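Local coordinates for molybdenum-binding-protein (PDB 1H9M) that binds molybdate as a trimer in the cytoplasm of Azotobacter vinelandii and probably serves molybdenum homeostasis, at residues A23-V28 and A39-L44; V58-K63 and S137-G142. One frame throughout, in Å; residues are numbered along the deposited sequence. Where two conformers were deposited one is given.

Contact 1 of 2, residues A23-V28 and A39-L44; sequences AVNAEV and AAVVTL. With MOO (molybdate ion), chain F; MOO (molybdate ion), chain D.
Ala-23 meets Leu-44 where a beta hairpin runs into a helix: its carbonyl O lies 3.5 Å from CD2 of the leucine. At Val-24 the backbone takes over. Its O accepts the amide of Leu-44 at 2.8 Å over an almost straight N-H line (177°), although the donor stands above the carbonyl plane. Asn-25 sets its CB 3.8 Å from CG1 of Val-41. Its CG, anti to its own carbonyl carbon (chi1 -79°), heads an amide that splits its roles: OD1 lies 3.5 Å from CA of Thr-43, while ND2 gives a hydrogen bond to O1 of the chain D molybdate (2.9 Å), an anion also held by Asn-25 of both neighbouring subunits. Ala-26 and Val-42 form a hydrogen-bonded antiparallel pair, each amide pointing nearly down the other's C=O bond. Beyond Val-42, Thr-43 grips O4 of the chain F molybdate twice, through its N and through OG1 at 2.7 Å, and the same OG1 caps the helix at Ser-46 N. Glu-27 shares a face with Val-41; its extended chain carries the carboxylate to a salt bridge with Arg-81. Val-28 makes a second hydrogen-bonded pair with Ala-40, and its side chain crosses that of Val-42 at a slant, CG2 to CG2 at 4.1 Å. The hairpin of strands 25-32 and 37-43 belongs to an OB-type TOBE fold: strand 10-21 flanks it beyond 25-32, Leu-141 of strand 140-143 packs on Val-28 and Ala-40, and helix 44-49 leaves from its end.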
loop_
_atom_site.group_PDB
_atom_site.type_symbol
_atom_site.label_atom_id
_atom_site.label_comp_id
_atom_site.label_asym_id
_atom_site.label_seq_id
_atom_site.Cartn_x
_atom_site.Cartn_y
_atom_site.Cartn_z
ATOM N N ALA A 23 -20.030 -2.982 5.734
ATOM C CA ALA A 23 -20.360 -4.400 5.862
ATOM C C ALA A 23 -19.106 -5.111 6.378
ATOM O O ALA A 23 -19.161 -5.814 7.377
ATOM C CB ALA A 23 -20.807 -4.900 4.508
ATOM N N VAL A 24 -17.988 -4.901 5.651
ATOM C CA VAL A 24 -16.721 -5.487 6.137
ATOM C C VAL A 24 -15.690 -4.415 6.492
ATOM O O VAL A 24 -14.748 -4.699 7.251
ATOM C CB VAL A 24 -16.049 -6.482 5.188
ATOM C CG1 VAL A 24 -16.900 -7.751 5.049
ATOM C CG2 VAL A 24 -15.857 -5.941 3.811
ATOM N N ASN A 25 -15.869 -3.208 5.980
ATOM C CA ASN A 25 -14.957 -2.100 6.336
ATOM C C ASN A 25 -15.718 -0.992 7.070
ATOM O O ASN A 25 -16.959 -1.007 7.138
ATOM C CB ASN A 25 -14.336 -1.505 5.071
ATOM C CG ASN A 25 -13.204 -2.439 4.619
ATOM O OD1 ASN A 25 -12.357 -2.962 5.317
ATOM N ND2 ASN A 25 -13.330 -2.534 3.325
ATOM N N ALA A 26 -14.895 -0.071 7.616
ATOM C CA ALA A 26 -15.493 1.097 8.261
ATOM C C ALA A 26 -14.661 2.310 7.861
ATOM O O ALA A 26 -13.425 2.180 7.725
ATOM C CB ALA A 26 -15.392 1.009 9.790
ATOM N N GLU A 27 -15.318 3.465 7.658
ATOM C CA GLU A 27 -14.594 4.674 7.357
ATOM C C GLU A 27 -14.509 5.517 8.652
ATOM O O GLU A 27 -15.595 5.792 9.201
ATOM C CB GLU A 27 -15.297 5.497 6.273
ATOM C CG GLU A 27 -14.532 6.789 6.069
ATOM C CD GLU A 27 -15.137 7.699 5.022
ATOM O OE1 GLU A 27 -15.482 7.271 3.915
ATOM O OE2 GLU A 27 -15.251 8.907 5.379
ATOM N N VAL A 28 -13.308 5.941 8.970
ATOM C CA VAL A 28 -13.089 6.751 10.191
ATOM C C VAL A 28 -12.493 8.095 9.809
ATOM O O VAL A 28 -11.530 8.247 9.044
ATOM C CB VAL A 28 -12.116 6.004 11.125
ATOM C CG1 VAL A 28 -12.013 6.768 12.453
ATOM C CG2 VAL A 28 -12.465 4.546 11.351
ATOM N N ALA A 39 -8.951 10.768 6.498
ATOM C CA ALA A 39 -9.932 9.687 6.565
ATOM C C ALA A 39 -9.151 8.335 6.497
ATOM O O ALA A 39 -8.226 8.300 5.684
ATOM C CB ALA A 39 -10.880 9.800 5.370
ATOM N N ALA A 40 -9.644 7.368 7.213
ATOM C CA ALA A 40 -9.043 6.058 7.143
ATOM C C ALA A 40 -10.080 4.990 6.910
ATOM O O ALA A 40 -11.235 5.146 7.282
ATOM C CB ALA A 40 -8.268 5.665 8.385
ATOM N N VAL A 41 -9.714 3.951 6.149
ATOM C CA VAL A 41 -10.572 2.780 6.020
ATOM C C VAL A 41 -9.595 1.593 6.613
ATOM O O VAL A 41 -9.029 1.277 6.312
ATOM C CB VAL A 41 -10.835 2.423 4.555
ATOM C CG1 VAL A 41 -11.751 1.192 4.453
ATOM C CG2 VAL A 41 -11.711 3.557 3.940
ATOM N N VAL A 42 -10.624 1.052 7.657
ATOM C CA VAL A 42 -10.033 -0.120 8.380
ATOM C C VAL A 42 -11.131 -1.222 8.383
ATOM O O VAL A 42 -12.275 -0.912 8.046
ATOM C CB VAL A 42 -9.757 0.221 9.877
ATOM C CG1 VAL A 42 -8.556 1.155 9.846
ATOM C CG2 VAL A 42 -10.916 0.815 10.678
ATOM N N THR A 43 -10.799 -2.462 8.733
ATOM C CA THR A 43 -11.896 -3.467 8.786
ATOM C C THR A 43 -12.880 -3.102 9.895
ATOM O O THR A 43 -12.523 -2.491 10.890
ATOM C CB THR A 43 -11.390 -4.852 9.052
ATOM O OG1 THR A 43 -10.623 -4.948 10.320
ATOM C CG2 THR A 43 -10.430 -5.279 7.924
ATOM N N LEU A 44 -14.140 -3.477 9.653
ATOM C CA LEU A 44 -15.153 -3.239 10.698
ATOM C C LEU A 44 -14.835 -3.953 11.997
ATOM O O LEU A 44 -15.036 -3.430 13.096
ATOM C CB LEU A 44 -16.503 -3.747 10.163
ATOM C CG LEU A 44 -17.707 -3.540 11.098
ATOM C CD1 LEU A 44 -17.859 -2.115 11.540
ATOM C CD2 LEU A 44 -18.981 -4.017 10.361
HETATM MO MO MOO F . -6.960 -2.974 9.154
HETATM O O1 MOO F . -5.902 -4.352 9.027
HETATM O O2 MOO F . -6.178 -1.444 9.633
HETATM O O3 MOO F . -7.553 -2.589 7.495
HETATM O O4 MOO F . -8.478 -3.287 10.050
HETATM MO MO MOO D . -17.549 -2.553 2.030
HETATM O O1 MOO D . -15.723 -2.166 1.767
HETATM O O2 MOO D . -17.916 -3.937 1.011
#

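Contact 2 of 2, residues V58-K63 and S137-G142. With MOO (molybdate ion), chain E.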
loop_
_atom_site.group_PDB
_atom_site.type_symbol
_atom_site.label_atom_id
_atom_site.label_comp_id
_atom_site.label_asym_id
_atom_site.label_seq_id
_atom_site.Cartn_x
_atom_site.Cartn_y
_atom_site.Cartn_z
ATOM N N VAL A 58 -6.979 8.902 19.059
ATOM C CA VAL A 58 -6.298 7.852 18.291
ATOM C C VAL A 58 -5.007 8.389 17.691
ATOM O O VAL A 58 -4.653 9.575 17.761
ATOM C CB VAL A 58 -7.139 7.424 17.061
ATOM C CG1 VAL A 58 -8.458 6.773 17.581
ATOM C CG2 VAL A 58 -7.472 8.629 16.206
ATOM N N VAL A 59 -4.156 7.493 17.177
ATOM C CA VAL A 59 -3.021 7.815 16.336
ATOM C C VAL A 59 -3.271 7.217 14.909
ATOM O O VAL A 59 -4.010 6.243 14.805
ATOM C CB VAL A 59 -1.681 7.240 16.857
ATOM C CG1 VAL A 59 -1.343 8.204 18.026
ATOM C CG2 VAL A 59 -1.724 5.742 17.062
ATOM N N ALA A 60 -2.799 7.966 13.922
ATOM C CA ALA A 60 -2.907 7.486 12.519
ATOM C C ALA A 60 -1.452 7.159 12.140
ATOM O O ALA A 60 -0.572 7.994 12.338
ATOM C CB ALA A 60 -3.376 8.661 11.694
ATOM N N VAL A 61 -1.177 6.012 11.570
ATOM C CA VAL A 61 0.157 5.522 11.266
ATOM C C VAL A 61 0.277 5.308 9.741
ATOM O O VAL A 61 -0.554 4.559 9.227
ATOM C CB VAL A 61 0.344 4.162 11.975
ATOM C CG1 VAL A 61 1.714 3.586 11.694
ATOM C CG2 VAL A 61 0.137 4.461 13.488
ATOM N N VAL A 62 1.270 5.941 9.134
ATOM C CA VAL A 62 1.356 5.813 7.650
ATOM C C VAL A 62 2.800 5.561 7.299
ATOM O O VAL A 62 3.648 6.351 7.630
ATOM C CB VAL A 62 0.846 7.087 6.935
ATOM C CG1 VAL A 62 0.982 6.918 5.430
ATOM C CG2 VAL A 62 -0.645 7.370 7.251
ATOM N N LYS A 63 3.201 4.482 6.624
ATOM C CA LYS A 63 4.558 4.307 6.217
ATOM C C LYS A 63 4.959 5.273 5.070
ATOM O O LYS A 63 4.079 5.543 4.262
ATOM C CB LYS A 63 4.784 2.879 5.686
ATOM C CG LYS A 63 5.187 1.839 6.708
ATOM C CD LYS A 63 5.163 0.447 6.040
ATOM C CE LYS A 63 6.107 0.535 4.911
ATOM N NZ LYS A 63 7.495 0.066 5.226
ATOM N N SER A 137 -7.226 3.920 2.459
ATOM C CA SER A 137 -6.956 2.532 2.785
ATOM C C SER A 137 -5.521 2.275 3.187
ATOM O O SER A 137 -5.201 1.109 3.532
ATOM C CB SER A 137 -7.399 1.651 1.591
ATOM O OG SER A 137 -6.702 2.075 0.441
ATOM N N ASN A 138 -4.675 3.293 3.192
ATOM C CA ASN A 138 -3.264 3.117 3.591
ATOM C C ASN A 138 -3.013 3.759 4.967
ATOM O O ASN A 138 -1.944 4.312 5.220
ATOM C CB ASN A 138 -2.350 3.794 2.598
ATOM C CG ASN A 138 -2.393 3.010 1.269
ATOM O OD1 ASN A 138 -2.348 3.704 0.244
ATOM N ND2 ASN A 138 -2.498 1.692 1.369
ATOM N N VAL A 139 -4.095 3.953 5.741
ATOM C CA VAL A 139 -3.881 4.503 7.074
ATOM C C VAL A 139 -4.182 3.504 8.170
ATOM O O VAL A 139 -5.352 3.014 8.217
ATOM C CB VAL A 139 -4.755 5.745 7.269
ATOM C CG1 VAL A 139 -4.519 6.390 8.673
ATOM C CG2 VAL A 139 -4.474 6.822 6.205
ATOM N N ILE A 140 -3.217 3.227 9.022
ATOM C CA ILE A 140 -3.490 2.319 10.155
ATOM C C ILE A 140 -3.869 3.210 11.332
ATOM O O ILE A 140 -3.380 4.316 11.516
ATOM C CB ILE A 140 -2.211 1.528 10.425
ATOM C CG1 ILE A 140 -2.038 0.459 9.338
ATOM C CG2 ILE A 140 -2.314 0.886 11.830
ATOM C CD1 ILE A 140 -0.580 -0.112 9.363
ATOM N N LEU A 141 -4.870 2.720 12.149
ATOM C CA LEU A 141 -5.174 3.569 13.310
ATOM C C LEU A 141 -4.732 2.816 14.557
ATOM O O LEU A 141 -4.616 1.602 14.638
ATOM C CB LEU A 141 -6.711 3.665 13.450
ATOM C CG LEU A 141 -7.297 4.468 12.274
ATOM C CD1 LEU A 141 -8.864 4.548 12.486
ATOM C CD2 LEU A 141 -6.683 5.822 12.080
ATOM N N GLY A 142 -4.433 3.669 15.582
ATOM C CA GLY A 142 -4.038 3.055 16.866
ATOM C C GLY A 142 -4.747 3.754 18.050
ATOM O O GLY A 142 -5.159 4.885 17.901
HETATM MO MO MOO E . 9.000 3.073 7.166
HETATM O O1 MOO E . 9.235 2.511 5.486
HETATM O O2 MOO E . 7.963 4.547 7.209
HETATM O O3 MOO E . 8.286 1.679 8.013
HETATM O O4 MOO E . 10.674 3.414 7.753
#
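Four backbone hydrogen bonds join Val-59 to Gly-142 and Val-61 to Ile-140 as antiparallel pairs. The shortest runs from Gly-142 N to Val-59 O, 2.7 Å, and the longest from Ile-140 N to Val-61 O, 3.0 Å. At the end of segment 58-63, Lys-63 reaches away from the partner strand. Its chain bends at chi3 (59°), which swings CE aside. NZ of Lys-63 donates to O1 of the chain E molybdate at 3.0 Å, and a weak second bond goes to another oxygen of the same anion. Ser-7 of the same chain and Thr-115 of the second subunit also hold this molybdate, so the site lies between chains. The ladder joins two TOBE domains: segment 58-63 falls in the first and segment 137-142 essentially in the second, so that a C-terminal strand is added to the edge of the N-terminal OB-type sheet. CG2 of Val-59 sits 3.6 Å from CA of Gly-142. The same glycine pairs with a strand of the second subunit, carrying the sheet across the interface. On the face of Ala-60 and Leu-141, CD2 of Leu-141 reaches to 3.8 Å from Val-59 O, and CB of Ala-60 meets CG1 of Val-139 at 3.9 Å. Farther along, CG2 of Val-62 touches CG2 of Val-139 at 4.0 Å, the touching branch being anti to the carbonyl carbon in both valines. Asn-138 O, buried beside the two methyls of Val-62, finds no polar partner in the model.

Overall arrangement
Contact 1 closes before contact 2 opens along the chain, and their centres lie 12 Å apart on the same side of the chain's centre. Both belong to one antiparallel sheet, ordered 37-43, 25-32, 10-21, 57-62, 140-143, with contact 1 at one end and contact 2 at the other. The ends nevertheless meet: CB of Ala-40 lies 3.7 Å from CB of Val-139, as expected where an OB-type sheet curls round. Contact 1 is a local hairpin, whereas contact 2 brings back a strand 74 residues later. Both reach the second subunit and bound molybdate, tying the fold of each chain to the trimer's anion sites.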